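Local structure of putative exported protein (Bordetella pertussis, 2DVZ) at residues Leu39-Met52 against Lys258-Val272. The protein binds glutamate as a periplasmic solute receptor of the Bug family, probably for uptake into the cell. Numbering follows the deposited sequence.
Sequences LVTQRMSQELGQPM and KLRDAAVVALKDPKV
Met44, a selenomethionine, lies over the backbone of helix 253-267 as a knob in the hole formed by Leu259, Ala262, Ala263 and Ala266. Its CG rests 3.5 Å from Ala262 O, and the bend at chi3 (70°) turns CE toward Leu259 O, while SE passes alongside Ala263 CB. The axes of 39-48 and 258-267 come within 8.3 Å and cross at 113°, a closeness consistent with the small alanines between them. Leu48 straddles the Ala262 methyl, its CG 3.6 Å from Ala262 CB, and its CD1 meets CD2 of Leu259. This packing joins helix 32-48 to helix 253-267 and the start of helix 270-279 within one lobe of a periplasmic binding protein fold, where Val40 and Met44 also touch Phe112 of strand 106-121; the bound glutamate lies about 13 Å from the Leu39 side chain. At the other end, Arg43 runs its CG across Ala266 and, bent at chi2, brings NE to Asp269 OD2 in a 2.8 Å salt bridge. OD2 lies at the guanidinium edge, in plane, while the carboxylate stands almost perpendicular (87°) and is met on the anti side of OD2, out of its own plane; a water links Arg43 NH2 to the same oxygen. Asp269 also N-caps helix 270-279: OD1 accepts from Lys271 N, more weakly from Val272 N. Val272 CG1 packs against Leu39 CD2 at 4.1 Å.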
loop_
_atom_site.group_PDB
_atom_site.type_symbol
_atom_site.label_atom_id
_atom_site.label_comp_id
_atom_site.label_asym_id
_atom_site.label_seq_id
_atom_site.Cartn_x
_atom_site.Cartn_y
_atom_site.Cartn_z
ATOM N N LEU A 39 2.712 9.745 -9.712
ATOM C CA LEU A 39 3.606 9.347 -10.791
ATOM C C LEU A 39 2.825 8.860 -11.997
ATOM O O LEU A 39 3.059 9.335 -13.117
ATOM C CB LEU A 39 4.606 8.261 -10.331
ATOM C CG LEU A 39 5.502 7.587 -11.388
ATOM C CD1 LEU A 39 6.547 8.542 -11.808
ATOM C CD2 LEU A 39 6.134 6.283 -10.839
ATOM N N VAL A 40 1.932 7.889 -11.772
ATOM C CA VAL A 40 1.200 7.274 -12.883
ATOM C C VAL A 40 0.108 8.161 -13.520
ATOM O O VAL A 40 0.062 8.254 -14.747
ATOM C CB VAL A 40 0.670 5.869 -12.553
ATOM C CG1 VAL A 40 -0.005 5.279 -13.786
ATOM C CG2 VAL A 40 1.830 4.948 -12.012
ATOM N N THR A 41 -0.719 8.836 -12.716
ATOM C CA THR A 41 -1.767 9.735 -13.254
ATOM C C THR A 41 -1.193 10.974 -13.975
ATOM O O THR A 41 -1.762 11.447 -14.956
ATOM C CB THR A 41 -2.835 10.162 -12.161
ATOM O OG1 THR A 41 -2.238 10.940 -11.104
ATOM C CG2 THR A 41 -3.560 8.947 -11.564
ATOM N N GLN A 42 -0.070 11.504 -13.492
ATOM C CA GLN A 42 0.657 12.569 -14.215
ATOM C C GLN A 42 0.933 12.237 -15.666
ATOM O O GLN A 42 0.748 13.081 -16.542
ATOM C CB GLN A 42 2.004 12.870 -13.553
ATOM C CG GLN A 42 1.885 13.825 -12.378
ATOM C CD GLN A 42 1.343 15.155 -12.827
ATOM O OE1 GLN A 42 0.117 15.418 -12.761
ATOM N NE2 GLN A 42 2.244 16.006 -13.336
ATOM N N ARG A 43 1.433 11.022 -15.897
ATOM C CA ARG A 43 1.775 10.556 -17.218
ATOM C C ARG A 43 0.531 10.101 -18.000
ATOM O O ARG A 43 0.465 10.311 -19.199
ATOM C CB ARG A 43 2.853 9.461 -17.115
ATOM C CG ARG A 43 3.377 8.912 -18.438
ATOM C CD ARG A 43 4.053 9.986 -19.300
ATOM N NE ARG A 43 4.386 9.486 -20.650
ATOM C CZ ARG A 43 3.528 9.332 -21.649
ATOM N NH1 ARG A 43 2.237 9.619 -21.482
ATOM N NH2 ARG A 43 3.954 8.867 -22.809
HETATM N N MSE A 44 -0.423 9.451 -17.332
HETATM C CA MSE A 44 -1.722 9.133 -17.935
HETATM C C MSE A 44 -2.387 10.407 -18.454
HETATM O O MSE A 44 -2.971 10.415 -19.521
HETATM C CB MSE A 44 -2.659 8.463 -16.927
HETATM C CG MSE A 44 -2.412 7.017 -16.727
HETATM SE SE MSE A 44 -3.640 6.264 -15.411
HETATM C CE MSE A 44 -5.348 6.312 -16.375
ATOM N N SER A 45 -2.253 11.481 -17.692
ATOM C CA SER A 45 -2.932 12.710 -17.995
ATOM C C SER A 45 -2.482 13.287 -19.351
ATOM O O SER A 45 -3.318 13.704 -20.193
ATOM C CB SER A 45 -2.687 13.675 -16.858
ATOM O OG SER A 45 -3.193 14.927 -17.186
ATOM N N GLN A 46 -1.159 13.273 -19.551
ATOM C CA GLN A 46 -0.511 13.624 -20.819
ATOM C C GLN A 46 -1.131 12.834 -21.982
ATOM O O GLN A 46 -1.417 13.385 -23.043
ATOM C CB GLN A 46 1.005 13.381 -20.701
ATOM C CG GLN A 46 1.768 13.496 -22.045
ATOM C CD GLN A 46 3.247 13.089 -21.971
ATOM O OE1 GLN A 46 3.800 12.566 -22.948
ATOM N NE2 GLN A 46 3.890 13.323 -20.823
ATOM N N GLU A 47 -1.380 11.552 -21.756
ATOM C CA GLU A 47 -1.995 10.672 -22.760
ATOM C C GLU A 47 -3.461 10.981 -23.000
ATOM O O GLU A 47 -3.905 10.999 -24.146
ATOM C CB GLU A 47 -1.834 9.192 -22.355
ATOM C CG GLU A 47 -2.476 8.151 -23.281
ATOM C CD GLU A 47 -1.883 8.108 -24.726
ATOM O OE1 GLU A 47 -0.783 8.660 -24.967
ATOM O OE2 GLU A 47 -2.528 7.480 -25.610
ATOM N N LEU A 48 -4.207 11.208 -21.910
ATOM C CA LEU A 48 -5.657 11.416 -21.961
ATOM C C LEU A 48 -6.066 12.814 -22.463
ATOM O O LEU A 48 -7.198 13.005 -22.909
ATOM C CB LEU A 48 -6.321 11.092 -20.605
ATOM C CG LEU A 48 -6.386 9.610 -20.176
ATOM C CD1 LEU A 48 -6.751 9.423 -18.672
ATOM C CD2 LEU A 48 -7.317 8.847 -21.074
ATOM N N GLY A 49 -5.148 13.766 -22.396
ATOM C CA GLY A 49 -5.411 15.145 -22.815
ATOM C C GLY A 49 -6.364 15.887 -21.880
ATOM O O GLY A 49 -6.969 16.899 -22.285
ATOM N N GLN A 50 -6.479 15.380 -20.635
ATOM C CA GLN A 50 -7.186 16.038 -19.543
ATOM C C GLN A 50 -6.397 15.936 -18.247
ATOM O O GLN A 50 -5.745 14.936 -17.999
ATOM C CB GLN A 50 -8.598 15.458 -19.331
ATOM C CG GLN A 50 -9.573 15.674 -20.472
ATOM C CD GLN A 50 -9.844 17.128 -20.821
ATOM O OE1 GLN A 50 -9.747 18.029 -19.977
ATOM N NE2 GLN A 50 -10.195 17.366 -22.075
ATOM N N PRO A 51 -6.449 16.983 -17.406
ATOM C CA PRO A 51 -5.852 16.786 -16.070
ATOM C C PRO A 51 -6.523 15.684 -15.233
ATOM O O PRO A 51 -7.735 15.472 -15.319
ATOM C CB PRO A 51 -6.044 18.144 -15.381
ATOM C CG PRO A 51 -7.185 18.801 -16.171
ATOM C CD PRO A 51 -6.982 18.351 -17.580
HETATM N N MSE A 52 -5.693 14.981 -14.471
HETATM C CA MSE A 52 -6.115 14.059 -13.453
HETATM C C MSE A 52 -5.648 14.630 -12.140
HETATM O O MSE A 52 -4.460 14.736 -11.891
HETATM C CB MSE A 52 -5.488 12.699 -13.687
HETATM C CG MSE A 52 -6.059 12.001 -14.904
HETATM SE SE MSE A 52 -5.334 10.228 -15.032
HETATM C CE MSE A 52 -6.769 9.140 -14.254
ATOM N N LYS A 258 -10.711 3.187 -21.969
ATOM C CA LYS A 258 -9.945 4.375 -22.269
ATOM C C LYS A 258 -8.870 4.619 -21.221
ATOM O O LYS A 258 -7.731 4.848 -21.565
ATOM C CB LYS A 258 -10.849 5.604 -22.469
ATOM C CG LYS A 258 -11.316 5.756 -23.910
ATOM C CD LYS A 258 -12.362 6.860 -24.018
ATOM C CE LYS A 258 -12.824 7.059 -25.441
ATOM N NZ LYS A 258 -14.237 7.548 -25.521
ATOM N N LEU A 259 -9.269 4.565 -19.952
ATOM C CA LEU A 259 -8.378 4.750 -18.806
ATOM C C LEU A 259 -7.285 3.692 -18.738
ATOM O O LEU A 259 -6.145 4.006 -18.446
ATOM C CB LEU A 259 -9.182 4.698 -17.499
ATOM C CG LEU A 259 -10.142 5.859 -17.224
ATOM C CD1 LEU A 259 -11.064 5.497 -16.080
ATOM C CD2 LEU A 259 -9.346 7.141 -16.936
ATOM N N ARG A 260 -7.646 2.442 -18.988
ATOM C CA ARG A 260 -6.705 1.353 -18.928
ATOM C C ARG A 260 -5.656 1.509 -20.010
ATOM O O ARG A 260 -4.456 1.301 -19.762
ATOM C CB ARG A 260 -7.392 -0.008 -19.085
ATOM C CG ARG A 260 -6.496 -1.118 -18.583
ATOM C CD ARG A 260 -6.572 -2.305 -19.442
ATOM N NE ARG A 260 -5.362 -3.112 -19.290
ATOM C CZ ARG A 260 -4.914 -3.982 -20.180
ATOM N NH1 ARG A 260 -5.574 -4.158 -21.299
ATOM N NH2 ARG A 260 -3.810 -4.664 -19.946
ATOM N N ASP A 261 -6.101 1.884 -21.201
ATOM C CA ASP A 261 -5.168 2.152 -22.284
ATOM C C ASP A 261 -4.140 3.229 -21.951
ATOM O O ASP A 261 -2.940 3.086 -22.275
ATOM C CB ASP A 261 -5.945 2.550 -23.529
ATOM C CG ASP A 261 -6.499 1.381 -24.226
ATOM O OD1 ASP A 261 -6.060 0.248 -23.929
ATOM O OD2 ASP A 261 -7.376 1.574 -25.069
ATOM N N ALA A 262 -4.615 4.310 -21.329
ATOM C CA ALA A 262 -3.727 5.376 -20.906
ATOM C C ALA A 262 -2.772 4.925 -19.801
ATOM O O ALA A 262 -1.649 5.437 -19.736
ATOM C CB ALA A 262 -4.507 6.591 -20.464
ATOM N N ALA A 263 -3.239 4.027 -18.921
ATOM C CA ALA A 263 -2.404 3.418 -17.865
ATOM C C ALA A 263 -1.292 2.592 -18.500
ATOM O O ALA A 263 -0.111 2.723 -18.125
ATOM C CB ALA A 263 -3.249 2.536 -16.903
ATOM N N VAL A 264 -1.674 1.777 -19.487
ATOM C CA VAL A 264 -0.736 0.926 -20.209
ATOM C C VAL A 264 0.318 1.794 -20.925
ATOM O O VAL A 264 1.516 1.495 -20.856
ATOM C CB VAL A 264 -1.453 -0.095 -21.180
ATOM C CG1 VAL A 264 -0.482 -0.659 -22.256
ATOM C CG2 VAL A 264 -2.088 -1.216 -20.394
ATOM N N VAL A 265 -0.093 2.888 -21.541
ATOM C CA VAL A 265 0.890 3.773 -22.156
ATOM C C VAL A 265 1.841 4.348 -21.112
ATOM O O VAL A 265 3.069 4.342 -21.311
ATOM C CB VAL A 265 0.235 4.944 -22.993
ATOM C CG1 VAL A 265 1.262 6.041 -23.274
ATOM C CG2 VAL A 265 -0.373 4.417 -24.286
ATOM N N ALA A 266 1.267 4.856 -20.013
ATOM C CA ALA A 266 2.035 5.488 -18.932
ATOM C C ALA A 266 3.083 4.563 -18.308
ATOM O O ALA A 266 4.220 4.992 -18.029
ATOM C CB ALA A 266 1.085 6.001 -17.857
ATOM N N LEU A 267 2.688 3.307 -18.097
ATOM C CA LEU A 267 3.548 2.248 -17.539
ATOM C C LEU A 267 4.636 1.696 -18.475
ATOM O O LEU A 267 5.520 0.961 -18.018
ATOM C CB LEU A 267 2.712 1.101 -16.937
ATOM C CG LEU A 267 1.777 1.507 -15.791
ATOM C CD1 LEU A 267 0.679 0.459 -15.554
ATOM C CD2 LEU A 267 2.537 1.875 -14.486
ATOM N N LYS A 268 4.561 2.059 -19.767
ATOM C CA LYS A 268 5.646 1.841 -20.717
ATOM C C LYS A 268 6.591 3.039 -20.768
ATOM O O LYS A 268 7.605 2.996 -21.453
ATOM C CB LYS A 268 5.130 1.576 -22.150
ATOM C CG LYS A 268 3.838 0.779 -22.271
ATOM C CD LYS A 268 4.037 -0.690 -22.333
ATOM C CE LYS A 268 3.721 -1.195 -23.753
ATOM N NZ LYS A 268 2.384 -1.843 -23.818
ATOM N N ASP A 269 6.263 4.130 -20.094
ATOM C CA ASP A 269 7.140 5.284 -20.158
ATOM C C ASP A 269 8.414 5.011 -19.341
ATOM O O ASP A 269 8.326 4.618 -18.162
ATOM C CB ASP A 269 6.438 6.568 -19.725
ATOM C CG ASP A 269 7.366 7.761 -19.730
ATOM O OD1 ASP A 269 8.393 7.709 -19.050
ATOM O OD2 ASP A 269 7.102 8.752 -20.417
ATOM N N PRO A 270 9.604 5.212 -19.976
ATOM C CA PRO A 270 10.856 4.743 -19.358
ATOM C C PRO A 270 11.153 5.431 -18.030
ATOM O O PRO A 270 11.763 4.820 -17.165
ATOM C CB PRO A 270 11.934 5.078 -20.420
ATOM C CG PRO A 270 11.155 5.239 -21.737
ATOM C CD PRO A 270 9.853 5.853 -21.292
ATOM N N LYS A 271 10.720 6.679 -17.886
ATOM C CA LYS A 271 10.859 7.418 -16.638
ATOM C C LYS A 271 9.949 6.865 -15.519
ATOM O O LYS A 271 10.324 6.889 -14.336
ATOM C CB LYS A 271 10.613 8.915 -16.878
ATOM C CG LYS A 271 11.451 9.456 -18.065
ATOM C CD LYS A 271 12.120 10.795 -17.772
ATOM C CE LYS A 271 11.328 11.931 -18.401
ATOM N NZ LYS A 271 11.473 13.167 -17.574
ATOM N N VAL A 272 8.780 6.350 -15.903
ATOM C CA VAL A 272 7.839 5.748 -14.941
ATOM C C VAL A 272 8.348 4.366 -14.533
ATOM O O VAL A 272 8.357 4.056 -13.358
ATOM C CB VAL A 272 6.362 5.678 -15.470
ATOM C CG1 VAL A 272 5.494 4.806 -14.570
ATOM C CG2 VAL A 272 5.762 7.082 -15.602
HETATM O O HOH W 1 6.529 7.312 -23.005
#